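Local coordinates for protein CysE, serine acetyltransferase (Brucella abortus, PDB 4HZD) that probably transfers the acetyl group of acetyl-coenzyme A to L-serine, giving O-acetylserine for cysteine biosynthesis, at residues G163-H168 / N183-H188; G209-A214 / C227-A232; V93-V98 / D110-L115. All coordinates share one frame; numbering follows the deposited sequence.

Contact 1 of 3, residues G163-H168 / N183-H188; sequences GLFLDH and NVSILH. With COA (coenzyme A), chain C.
Phe165 N gives a nearly straight bond to Val184 O (2.9 Å), Phe165 O takes Ile186 N at 2.7 Å almost along its C=O axis, and Asp167 N reaches Ile186 O at 2.8 Å. These bonds pair strands 165-166 and 185-186 in parallel, and the flanking residues keep the same register. Leu166 and Ile186 share one face of the sheet, Leu166 CD1 3.8 Å from Ile186 CB; Leu164 runs beside Val184, its CD1 also reaching Ile186 CD1. This is one step between successive coils of the left-handed beta-helix of hexapeptide-repeat acyltransferases, with the aliphatic side chains filling its interior. Just past the strands, His168 and Leu187 lie by the coenzyme A thiol. His168 CB rests 3.5 Å from His188 ND1, a buried nitrogen with no polar partner in the model. Its CG, anti to the carbonyl carbon (chi1 -57°), sets one ring face under Asp167 OD1, which lies over the ring centre. CD2 then meets Leu187 CD2 at the ring edge at 3.6 Å, and NE2 at the tip comes within 3.6 Å of COA S1P. His168 ND1 bonds to Asp153 of the second subunit, while His188 NE2 bonds to Thr191 of that same subunit.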
loop_
_atom_site.group_PDB
_atom_site.type_symbol
_atom_site.label_atom_id
_atom_site.label_comp_id
_atom_site.label_asym_id
_atom_site.label_seq_id
_atom_site.Cartn_x
_atom_site.Cartn_y
_atom_site.Cartn_z
ATOM N N GLY A 163 5.942 32.160 12.457
ATOM C CA GLY A 163 5.222 32.092 13.726
ATOM C C GLY A 163 3.712 32.015 13.521
ATOM O O GLY A 163 2.920 32.633 14.248
ATOM N N LEU A 164 3.301 31.288 12.494
ATOM C CA LEU A 164 1.866 31.079 12.263
ATOM C C LEU A 164 1.368 29.876 13.049
ATOM O O LEU A 164 1.975 28.809 13.003
ATOM C CB LEU A 164 1.612 30.892 10.778
ATOM C CG LEU A 164 0.172 30.638 10.294
ATOM C CD1 LEU A 164 -0.763 31.794 10.672
ATOM C CD2 LEU A 164 0.219 30.440 8.779
ATOM N N PHE A 165 0.287 30.076 13.793
ATOM C CA PHE A 165 -0.395 29.014 14.499
ATOM C C PHE A 165 -1.769 28.723 13.871
ATOM O O PHE A 165 -2.668 29.589 13.872
ATOM C CB PHE A 165 -0.475 29.391 15.972
ATOM C CG PHE A 165 -1.211 28.398 16.832
ATOM C CD1 PHE A 165 -1.050 27.026 16.647
ATOM C CD2 PHE A 165 -2.006 28.843 17.873
ATOM C CE1 PHE A 165 -1.719 26.121 17.464
ATOM C CE2 PHE A 165 -2.694 27.949 18.697
ATOM C CZ PHE A 165 -2.548 26.592 18.493
ATOM N N LEU A 166 -1.903 27.514 13.307
ATOM C CA LEU A 166 -3.120 27.047 12.642
ATOM C C LEU A 166 -3.764 26.002 13.540
ATOM O O LEU A 166 -3.430 24.793 13.486
ATOM C CB LEU A 166 -2.757 26.423 11.289
ATOM C CG LEU A 166 -3.427 26.941 10.036
ATOM C CD1 LEU A 166 -3.271 28.463 9.901
ATOM C CD2 LEU A 166 -2.877 26.218 8.785
ATOM N N ASP A 167 -4.643 26.467 14.411
ATOM C CA ASP A 167 -5.062 25.652 15.536
ATOM C C ASP A 167 -6.250 24.831 15.079
ATOM O O ASP A 167 -7.239 25.399 14.631
ATOM C CB ASP A 167 -5.433 26.577 16.727
ATOM C CG ASP A 167 -5.824 25.795 18.018
ATOM O OD1 ASP A 167 -5.542 24.581 18.135
ATOM O OD2 ASP A 167 -6.416 26.419 18.923
ATOM N N HIS A 168 -6.150 23.498 15.158
ATOM C CA HIS A 168 -7.261 22.564 14.737
ATOM C C HIS A 168 -7.364 22.452 13.237
ATOM O O HIS A 168 -7.403 21.343 12.728
ATOM C CB HIS A 168 -8.627 22.916 15.372
ATOM C CG HIS A 168 -8.609 22.942 16.879
ATOM N ND1 HIS A 168 -8.236 21.878 17.622
ATOM C CD2 HIS A 168 -8.919 23.970 17.792
ATOM C CE1 HIS A 168 -8.286 22.195 18.946
ATOM N NE2 HIS A 168 -8.700 23.472 19.050
ATOM N N ASN A 183 3.382 36.087 13.258
ATOM C CA ASN A 183 2.725 35.908 14.546
ATOM C C ASN A 183 1.184 35.965 14.532
ATOM O O ASN A 183 0.553 36.578 15.402
ATOM C CB ASN A 183 3.315 36.880 15.577
ATOM C CG ASN A 183 4.832 36.850 15.586
ATOM O OD1 ASN A 183 5.466 37.887 15.478
ATOM N ND2 ASN A 183 5.417 35.645 15.626
ATOM N N VAL A 184 0.588 35.320 13.545
ATOM C CA VAL A 184 -0.875 35.207 13.493
ATOM C C VAL A 184 -1.330 33.846 14.039
ATOM O O VAL A 184 -0.615 32.845 13.889
ATOM C CB VAL A 184 -1.352 35.455 12.048
ATOM C CG1 VAL A 184 -2.851 35.243 11.889
ATOM C CG2 VAL A 184 -0.996 36.885 11.666
ATOM N N SER A 185 -2.480 33.822 14.702
ATOM C CA SER A 185 -3.137 32.564 15.065
ATOM C C SER A 185 -4.465 32.461 14.348
ATOM O O SER A 185 -5.285 33.405 14.374
ATOM C CB SER A 185 -3.347 32.441 16.575
ATOM O OG SER A 185 -2.091 32.463 17.232
ATOM N N ILE A 186 -4.685 31.324 13.678
ATOM C CA ILE A 186 -5.913 31.094 12.911
ATOM C C ILE A 186 -6.568 29.767 13.341
ATOM O O ILE A 186 -5.910 28.723 13.412
ATOM C CB ILE A 186 -5.661 31.094 11.377
ATOM C CG1 ILE A 186 -4.886 32.347 10.910
ATOM C CG2 ILE A 186 -6.974 30.941 10.589
ATOM C CD1 ILE A 186 -4.622 32.386 9.419
ATOM N N LEU A 187 -7.863 29.798 13.619
ATOM C CA LEU A 187 -8.548 28.569 14.011
ATOM C C LEU A 187 -9.191 27.818 12.832
ATOM O O LEU A 187 -9.063 28.246 11.708
ATOM C CB LEU A 187 -9.492 28.839 15.205
ATOM C CG LEU A 187 -8.553 28.535 16.407
ATOM C CD1 LEU A 187 -7.937 29.768 17.047
ATOM C CD2 LEU A 187 -9.171 27.575 17.409
ATOM N N HIS A 188 -9.822 26.674 13.091
ATOM C CA HIS A 188 -10.579 25.917 12.059
ATOM C C HIS A 188 -11.820 26.675 11.616
ATOM O O HIS A 188 -12.331 27.550 12.347
ATOM C CB HIS A 188 -11.047 24.585 12.624
ATOM C CG HIS A 188 -11.850 24.735 13.894
ATOM N ND1 HIS A 188 -11.291 25.148 15.052
ATOM C CD2 HIS A 188 -13.210 24.537 14.157
ATOM C CE1 HIS A 188 -12.231 25.194 16.018
ATOM N NE2 HIS A 188 -13.415 24.832 15.465
HETATM N N1A COA C . -20.092 36.432 18.526
HETATM C C2A COA C . -20.950 37.438 18.805
HETATM N N3A COA C . -20.771 38.301 19.828
HETATM C C4A COA C . -19.698 38.179 20.661
HETATM C C5A COA C . -18.725 37.097 20.434
HETATM C C6A COA C . -18.986 36.198 19.276
HETATM N N6A COA C . -18.152 35.170 18.970
HETATM N N7A COA C . -17.786 37.229 21.399
HETATM C C8A COA C . -18.122 38.297 22.173
HETATM N N9A COA C . -19.265 38.855 21.728
HETATM C C1B COA C . -19.989 40.030 22.283
HETATM C C2B COA C . -20.640 39.721 23.624
HETATM O O2B COA C . -21.908 39.086 23.451
HETATM C C3B COA C . -20.759 41.100 24.242
HETATM O O3B COA C . -21.991 41.729 23.835
HETATM P P3B COA C . -22.943 42.548 24.866
HETATM O O7A COA C . -21.960 43.483 25.546
HETATM O O8A COA C . -23.548 41.491 25.767
HETATM O O9A COA C . -23.979 43.226 23.988
HETATM C C4B COA C . -19.549 41.856 23.681
HETATM O O4B COA C . -19.134 41.156 22.499
HETATM C C5B COA C . -18.379 41.905 24.662
HETATM O O5B COA C . -17.931 40.574 24.936
HETATM P P1A COA C . -16.501 40.256 25.616
HETATM O O1A COA C . -16.462 38.765 25.878
HETATM O O2A COA C . -16.289 41.231 26.758
HETATM O O3A COA C . -15.463 40.632 24.424
HETATM P P2A COA C . -13.994 39.973 24.231
HETATM O O4A COA C . -13.439 39.668 25.600
HETATM O O5A COA C . -13.189 40.840 23.285
HETATM O O6A COA C . -14.320 38.572 23.480
HETATM C CBP COA C . -13.436 36.987 21.788
HETATM C CCP COA C . -13.313 37.586 23.193
HETATM C CDP COA C . -14.528 37.706 21.010
HETATM C CEP COA C . -12.090 37.204 21.089
HETATM C CAP COA C . -13.766 35.474 21.929
HETATM O OAP COA C . -14.959 35.248 22.714
HETATM C C9P COA C . -13.906 34.716 20.622
HETATM O O9P COA C . -15.011 34.416 20.173
HETATM N N8P COA C . -12.758 34.401 20.018
HETATM C C7P COA C . -12.534 33.165 19.300
HETATM C C6P COA C . -12.034 32.036 20.198
HETATM C C5P COA C . -12.200 30.712 19.482
HETATM O O5P COA C . -12.520 30.685 18.302
HETATM N N4P COA C . -11.971 29.620 20.234
HETATM C C3P COA C . -12.234 28.242 19.851
HETATM C C2P COA C . -11.466 27.266 20.740
HETATM S S1P COA C . -11.431 25.643 19.947
#

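Contact 2 of 3, residues G209-A214 / C227-A232; sequences GVLIGA and CSKIAA. With COA (coenzyme A), chain C.
Within these two segments coenzyme A is gripped by backbone rather than by side-chain polar groups: the turns just past both strands offer main-chain atoms to it, and Lys197 of the second subunit adds a side-chain bond. Ala214 N points almost straight at the amide oxygen COA O5P (2.8 Å), and Ala232 N does the same to COA O9P (2.9 Å), so successive coils each hold one amide of the pantetheine arm. Ala232 O then accepts the adenine amino group, COA N6A, at 2.9 Å, and Ala231 CB presses against COA CDP, a methyl of the arm, at 3.1 Å. Ala232 also belongs to the magnesium site, with Ser234 and Gly248. Behind this site, 209-214 and 227-232 run parallel as neighbouring coils of the left-handed beta-helix, within the hexapeptide-repeat region. Leu211 N bonds to Ser228 O, Ile230 N to Leu211 O (2.8 Å), and Gly213 N, on a residue without a side chain, to Ile230 O (2.7 Å). Ile212 and Ile230 point the same way into the core, Ile212 CG2 lying 4.1 Å from Ile230 CB, with Ile218 packed on both. On the other face, Leu211 CB meets Lys229 CG. Val210 turns its CG1, anti to the backbone N, over Ser228 O at 3.4 Å. In the turn before strand 229-230, Cys227 has a positive phi (68°); its CB points away from 209-214, and SG forms the disulfide with Cys259.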
loop_
_atom_site.group_PDB
_atom_site.type_symbol
_atom_site.label_atom_id
_atom_site.label_comp_id
_atom_site.label_asym_id
_atom_site.label_seq_id
_atom_site.Cartn_x
_atom_site.Cartn_y
_atom_site.Cartn_z
ATOM N N GLY A 209 0.292 39.633 14.613
ATOM C CA GLY A 209 -0.302 39.506 15.941
ATOM C C GLY A 209 -1.793 39.241 16.019
ATOM O O GLY A 209 -2.341 39.124 17.111
ATOM N N VAL A 210 -2.446 39.132 14.869
ATOM C CA VAL A 210 -3.897 38.867 14.799
ATOM C C VAL A 210 -4.281 37.445 15.272
ATOM O O VAL A 210 -3.567 36.464 15.019
ATOM C CB VAL A 210 -4.443 39.170 13.366
ATOM C CG1 VAL A 210 -5.877 38.677 13.152
ATOM C CG2 VAL A 210 -4.379 40.671 13.086
ATOM N N LEU A 211 -5.396 37.366 15.988
ATOM C CA LEU A 211 -6.093 36.121 16.247
ATOM C C LEU A 211 -7.441 36.065 15.500
ATOM O O LEU A 211 -8.286 36.975 15.595
ATOM C CB LEU A 211 -6.266 35.918 17.756
ATOM C CG LEU A 211 -7.283 34.905 18.294
ATOM C CD1 LEU A 211 -6.856 33.483 17.958
ATOM C CD2 LEU A 211 -7.440 35.084 19.809
ATOM N N ILE A 212 -7.640 34.975 14.750
ATOM C CA ILE A 212 -8.881 34.747 14.047
ATOM C C ILE A 212 -9.594 33.525 14.594
ATOM O O ILE A 212 -9.088 32.376 14.484
ATOM C CB ILE A 212 -8.665 34.637 12.526
ATOM C CG1 ILE A 212 -7.702 35.743 12.033
ATOM C CG2 ILE A 212 -10.007 34.577 11.776
ATOM C CD1 ILE A 212 -7.413 35.725 10.533
ATOM N N GLY A 213 -10.764 33.783 15.186
ATOM C CA GLY A 213 -11.555 32.768 15.879
ATOM C C GLY A 213 -12.238 31.764 14.959
ATOM O O GLY A 213 -12.331 31.997 13.741
ATOM N N ALA A 214 -12.748 30.673 15.540
ATOM C CA ALA A 214 -13.286 29.538 14.766
ATOM C C ALA A 214 -14.452 29.921 13.893
ATOM O O ALA A 214 -15.393 30.616 14.342
ATOM C CB ALA A 214 -13.709 28.387 15.685
ATOM N N CYS A 227 -2.670 43.255 15.711
ATOM C CA CYS A 227 -3.082 42.882 17.081
ATOM C C CYS A 227 -4.574 42.711 17.297
ATOM O O CYS A 227 -5.005 42.432 18.406
ATOM C CB CYS A 227 -2.530 43.859 18.106
ATOM S SG CYS A 227 -0.746 43.997 17.980
ATOM N N SER A 228 -5.363 42.879 16.246
ATOM C CA SER A 228 -6.811 42.724 16.366
ATOM C C SER A 228 -7.224 41.280 16.469
ATOM O O SER A 228 -6.456 40.369 16.087
ATOM C CB SER A 228 -7.509 43.432 15.214
ATOM O OG SER A 228 -7.199 44.820 15.315
ATOM N N LYS A 229 -8.432 41.081 17.000
ATOM C CA LYS A 229 -9.011 39.762 17.211
ATOM C C LYS A 229 -10.392 39.620 16.562
ATOM O O LYS A 229 -11.251 40.500 16.679
ATOM C CB LYS A 229 -9.094 39.424 18.698
ATOM C CG LYS A 229 -7.760 39.376 19.430
ATOM C CD LYS A 229 -7.986 39.356 20.938
ATOM C CE LYS A 229 -6.688 39.148 21.723
ATOM N NZ LYS A 229 -5.510 39.739 21.021
ATOM N N ILE A 230 -10.584 38.501 15.866
ATOM C CA ILE A 230 -11.857 38.203 15.210
ATOM C C ILE A 230 -12.556 37.101 15.987
ATOM O O ILE A 230 -12.091 35.951 16.040
ATOM C CB ILE A 230 -11.691 37.849 13.692
ATOM C CG1 ILE A 230 -10.719 38.797 12.969
ATOM C CG2 ILE A 230 -13.044 37.717 12.971
ATOM C CD1 ILE A 230 -11.230 40.192 12.642
ATOM N N ALA A 231 -13.663 37.453 16.629
ATOM C CA ALA A 231 -14.399 36.480 17.450
ATOM C C ALA A 231 -14.907 35.300 16.627
ATOM O O ALA A 231 -15.064 35.411 15.414
ATOM C CB ALA A 231 -15.560 37.155 18.171
ATOM N N ALA A 232 -15.185 34.174 17.285
ATOM C CA ALA A 232 -15.648 32.973 16.575
ATOM C C ALA A 232 -16.907 33.342 15.805
ATOM O O ALA A 232 -17.743 34.130 16.297
ATOM C CB ALA A 232 -15.967 31.850 17.565
HETATM N N1A COA C . -20.092 36.432 18.526
HETATM C C2A COA C . -20.950 37.438 18.805
HETATM N N3A COA C . -20.771 38.301 19.828
HETATM C C4A COA C . -19.698 38.179 20.661
HETATM C C5A COA C . -18.725 37.097 20.434
HETATM C C6A COA C . -18.986 36.198 19.276
HETATM N N6A COA C . -18.152 35.170 18.970
HETATM N N7A COA C . -17.786 37.229 21.399
HETATM C C8A COA C . -18.122 38.297 22.173
HETATM N N9A COA C . -19.265 38.855 21.728
HETATM C C1B COA C . -19.989 40.030 22.283
HETATM C C2B COA C . -20.640 39.721 23.624
HETATM O O2B COA C . -21.908 39.086 23.451
HETATM C C3B COA C . -20.759 41.100 24.242
HETATM O O3B COA C . -21.991 41.729 23.835
HETATM P P3B COA C . -22.943 42.548 24.866
HETATM O O7A COA C . -21.960 43.483 25.546
HETATM O O8A COA C . -23.548 41.491 25.767
HETATM O O9A COA C . -23.979 43.226 23.988
HETATM C C4B COA C . -19.549 41.856 23.681
HETATM O O4B COA C . -19.134 41.156 22.499
HETATM C C5B COA C . -18.379 41.905 24.662
HETATM O O5B COA C . -17.931 40.574 24.936
HETATM P P1A COA C . -16.501 40.256 25.616
HETATM O O1A COA C . -16.462 38.765 25.878
HETATM O O2A COA C . -16.289 41.231 26.758
HETATM O O3A COA C . -15.463 40.632 24.424
HETATM P P2A COA C . -13.994 39.973 24.231
HETATM O O4A COA C . -13.439 39.668 25.600
HETATM O O5A COA C . -13.189 40.840 23.285
HETATM O O6A COA C . -14.320 38.572 23.480
HETATM C CBP COA C . -13.436 36.987 21.788
HETATM C CCP COA C . -13.313 37.586 23.193
HETATM C CDP COA C . -14.528 37.706 21.010
HETATM C CEP COA C . -12.090 37.204 21.089
HETATM C CAP COA C . -13.766 35.474 21.929
HETATM O OAP COA C . -14.959 35.248 22.714
HETATM C C9P COA C . -13.906 34.716 20.622
HETATM O O9P COA C . -15.011 34.416 20.173
HETATM N N8P COA C . -12.758 34.401 20.018
HETATM C C7P COA C . -12.534 33.165 19.300
HETATM C C6P COA C . -12.034 32.036 20.198
HETATM C C5P COA C . -12.200 30.712 19.482
HETATM O O5P COA C . -12.520 30.685 18.302
HETATM N N4P COA C . -11.971 29.620 20.234
HETATM C C3P COA C . -12.234 28.242 19.851
HETATM C C2P COA C . -11.466 27.266 20.740
HETATM S S1P COA C . -11.431 25.643 19.947
#

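Contact 3 of 3, residues V93-V98 / D110-L115; sequences VDIQAV and DPVLYL
Two helices of the alpha-helical N-terminal domain of serine acetyltransferase meet here, 87-101 and the short 109-113, which follow each other closely along the chain. The contact is wholly apolar, and no hydrogen bond crosses it. Pro111 is the central piece: its ring is directed at the first helix and lies against residues one turn apart, Ile95 and Val98. Ile95 comes at it crosswise, with CG2, the branch anti to the backbone N, 4.1 Å from Pro111 CG. Val98 instead slides past the ring in the opposite direction and sets CG2 4.0 Å from Pro111 CB. The longer arm of Ile95 is extended (chi2 174°), which carries CD1 beyond the proline to Val112 CG2 at 3.6 Å, the closest approach between the two segments. The other branch of Val98, CG1, lies 3.8 Å from Leu115 CD1, meeting it obliquely. Leu115 has already left the helix and stands at the N-cap position of helix 116-132, so Val98 touches both the short helix and the start of the next one. Phe118 of that following helix packs on both Ile95 and Pro111, while Ile23 of helix 18-33 and Ile45 of helix 38-46 lie on Val112. Ile95 and Val98 fitted against a proline ring make this a buried helix-helix packing of the alpha-helical N-terminal domain that precedes the beta-helix in serine acetyltransferases.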
loop_
_atom_site.group_PDB
_atom_site.type_symbol
_atom_site.label_atom_id
_atom_site.label_comp_id
_atom_site.label_asym_id
_atom_site.label_seq_id
_atom_site.Cartn_x
_atom_site.Cartn_y
_atom_site.Cartn_z
ATOM N N VAL A 93 10.219 28.763 14.495
ATOM C CA VAL A 93 9.291 29.782 15.024
ATOM C C VAL A 93 7.826 29.278 14.962
ATOM O O VAL A 93 7.035 29.527 15.882
ATOM C CB VAL A 93 9.472 31.185 14.402
ATOM C CG1 VAL A 93 10.878 31.698 14.676
ATOM C CG2 VAL A 93 9.240 31.182 12.913
ATOM N N ASP A 94 7.482 28.535 13.906
ATOM C CA ASP A 94 6.133 27.953 13.796
ATOM C C ASP A 94 5.877 26.928 14.901
ATOM O O ASP A 94 4.775 26.858 15.461
ATOM C CB ASP A 94 5.900 27.324 12.413
ATOM C CG ASP A 94 5.728 28.341 11.305
ATOM O OD1 ASP A 94 5.554 29.561 11.554
ATOM O OD2 ASP A 94 5.763 27.923 10.135
ATOM N N ILE A 95 6.895 26.121 15.210
ATOM C CA ILE A 95 6.833 25.161 16.314
ATOM C C ILE A 95 6.711 25.888 17.665
ATOM O O ILE A 95 5.865 25.537 18.510
ATOM C CB ILE A 95 8.076 24.227 16.315
ATOM C CG1 ILE A 95 8.029 23.226 15.153
ATOM C CG2 ILE A 95 8.204 23.480 17.647
ATOM C CD1 ILE A 95 9.311 22.396 15.062
ATOM N N GLN A 96 7.558 26.905 17.847
ATOM C CA GLN A 96 7.500 27.764 19.027
ATOM C C GLN A 96 6.141 28.468 19.206
ATOM O O GLN A 96 5.674 28.579 20.335
ATOM C CB GLN A 96 8.702 28.748 19.075
ATOM C CG GLN A 96 8.816 29.529 20.385
ATOM C CD GLN A 96 9.401 28.708 21.536
ATOM O OE1 GLN A 96 10.246 27.828 21.345
ATOM N NE2 GLN A 96 8.944 28.999 22.739
ATOM N N ALA A 97 5.475 28.852 18.108
ATOM C CA ALA A 97 4.112 29.392 18.176
ATOM C C ALA A 97 3.122 28.434 18.832
ATOM O O ALA A 97 2.313 28.844 19.681
ATOM C CB ALA A 97 3.599 29.792 16.799
ATOM N N VAL A 98 3.158 27.168 18.420
ATOM C CA VAL A 98 2.249 26.181 19.010
ATOM C C VAL A 98 2.566 26.038 20.485
ATOM O O VAL A 98 1.668 26.023 21.322
ATOM C CB VAL A 98 2.347 24.771 18.353
ATOM C CG1 VAL A 98 1.399 23.797 19.054
ATOM C CG2 VAL A 98 1.994 24.843 16.871
ATOM N N ASP A 110 4.902 17.712 19.690
ATOM C CA ASP A 110 3.467 17.594 19.371
ATOM C C ASP A 110 3.120 18.154 17.982
ATOM O O ASP A 110 2.503 17.450 17.197
ATOM C CB ASP A 110 2.542 18.146 20.500
ATOM C CG ASP A 110 2.707 17.390 21.825
ATOM O OD1 ASP A 110 3.028 16.191 21.817
ATOM O OD2 ASP A 110 2.555 18.001 22.892
ATOM N N PRO A 111 3.507 19.414 17.663
ATOM C CA PRO A 111 3.235 19.833 16.259
ATOM C C PRO A 111 3.970 19.011 15.172
ATOM O O PRO A 111 3.390 18.716 14.097
ATOM C CB PRO A 111 3.718 21.299 16.212
ATOM C CG PRO A 111 4.574 21.481 17.463
ATOM C CD PRO A 111 3.982 20.545 18.483
ATOM N N VAL A 112 5.229 18.681 15.434
ATOM C CA VAL A 112 6.030 17.951 14.465
ATOM C C VAL A 112 5.345 16.637 14.090
ATOM O O VAL A 112 5.201 16.306 12.890
ATOM C CB VAL A 112 7.445 17.703 15.000
ATOM C CG1 VAL A 112 8.218 16.796 14.043
ATOM C CG2 VAL A 112 8.154 19.041 15.181
ATOM N N LEU A 113 4.833 15.919 15.082
ATOM C CA LEU A 113 4.258 14.602 14.731
ATOM C C LEU A 113 2.777 14.614 14.413
ATOM O O LEU A 113 2.334 13.811 13.607
ATOM C CB LEU A 113 4.481 13.600 15.862
ATOM C CG LEU A 113 5.926 13.281 16.178
ATOM C CD1 LEU A 113 5.868 12.414 17.434
ATOM C CD2 LEU A 113 6.588 12.556 15.008
ATOM N N TYR A 114 2.016 15.499 15.078
ATOM C CA TYR A 114 0.559 15.301 15.208
ATOM C C TYR A 114 -0.335 16.372 14.574
ATOM O O TYR A 114 -1.395 16.064 13.998
ATOM C CB TYR A 114 0.151 15.014 16.675
ATOM C CG TYR A 114 0.919 13.871 17.300
ATOM C CD1 TYR A 114 0.928 12.597 16.707
ATOM C CD2 TYR A 114 1.698 14.066 18.463
ATOM C CE1 TYR A 114 1.684 11.556 17.245
ATOM C CE2 TYR A 114 2.433 13.024 19.019
ATOM C CZ TYR A 114 2.402 11.761 18.420
ATOM O OH TYR A 114 3.150 10.727 18.941
ATOM N N LEU A 115 0.096 17.625 14.641
ATOM C CA LEU A 115 -0.858 18.692 14.383
ATOM C C LEU A 115 -0.917 19.088 12.912
ATOM O O LEU A 115 0.038 19.643 12.343
ATOM C CB LEU A 115 -0.682 19.869 15.341
ATOM C CG LEU A 115 -0.519 19.396 16.796
ATOM C CD1 LEU A 115 -0.001 20.534 17.672
ATOM C CD2 LEU A 115 -1.795 18.756 17.348
#

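How the contacts relate
Along the chain the order is contact 3, contact 1, contact 2, running from the helical N-terminal domain into the left-handed beta-helix. Contacts 1 and 2 have centres about 10 Å apart in one sheet, where strands 185-186 and 211-212 are neighbours; the backbone of Ser185 probably bonds to Val210 and Ile212. Contact 1 lies beside the coenzyme A thiol, contact 2 by its amides and adenine, so successive coils line the site. Contact 3, centred about 11 Å from contact 1, packs helix 87-101 against its start: Asp94 OD1 probably bonds to Leu164 N. Centres of contacts 2 and 3 are about 20 Å apart, nearest atoms about 10 Å. All three touch the second subunit.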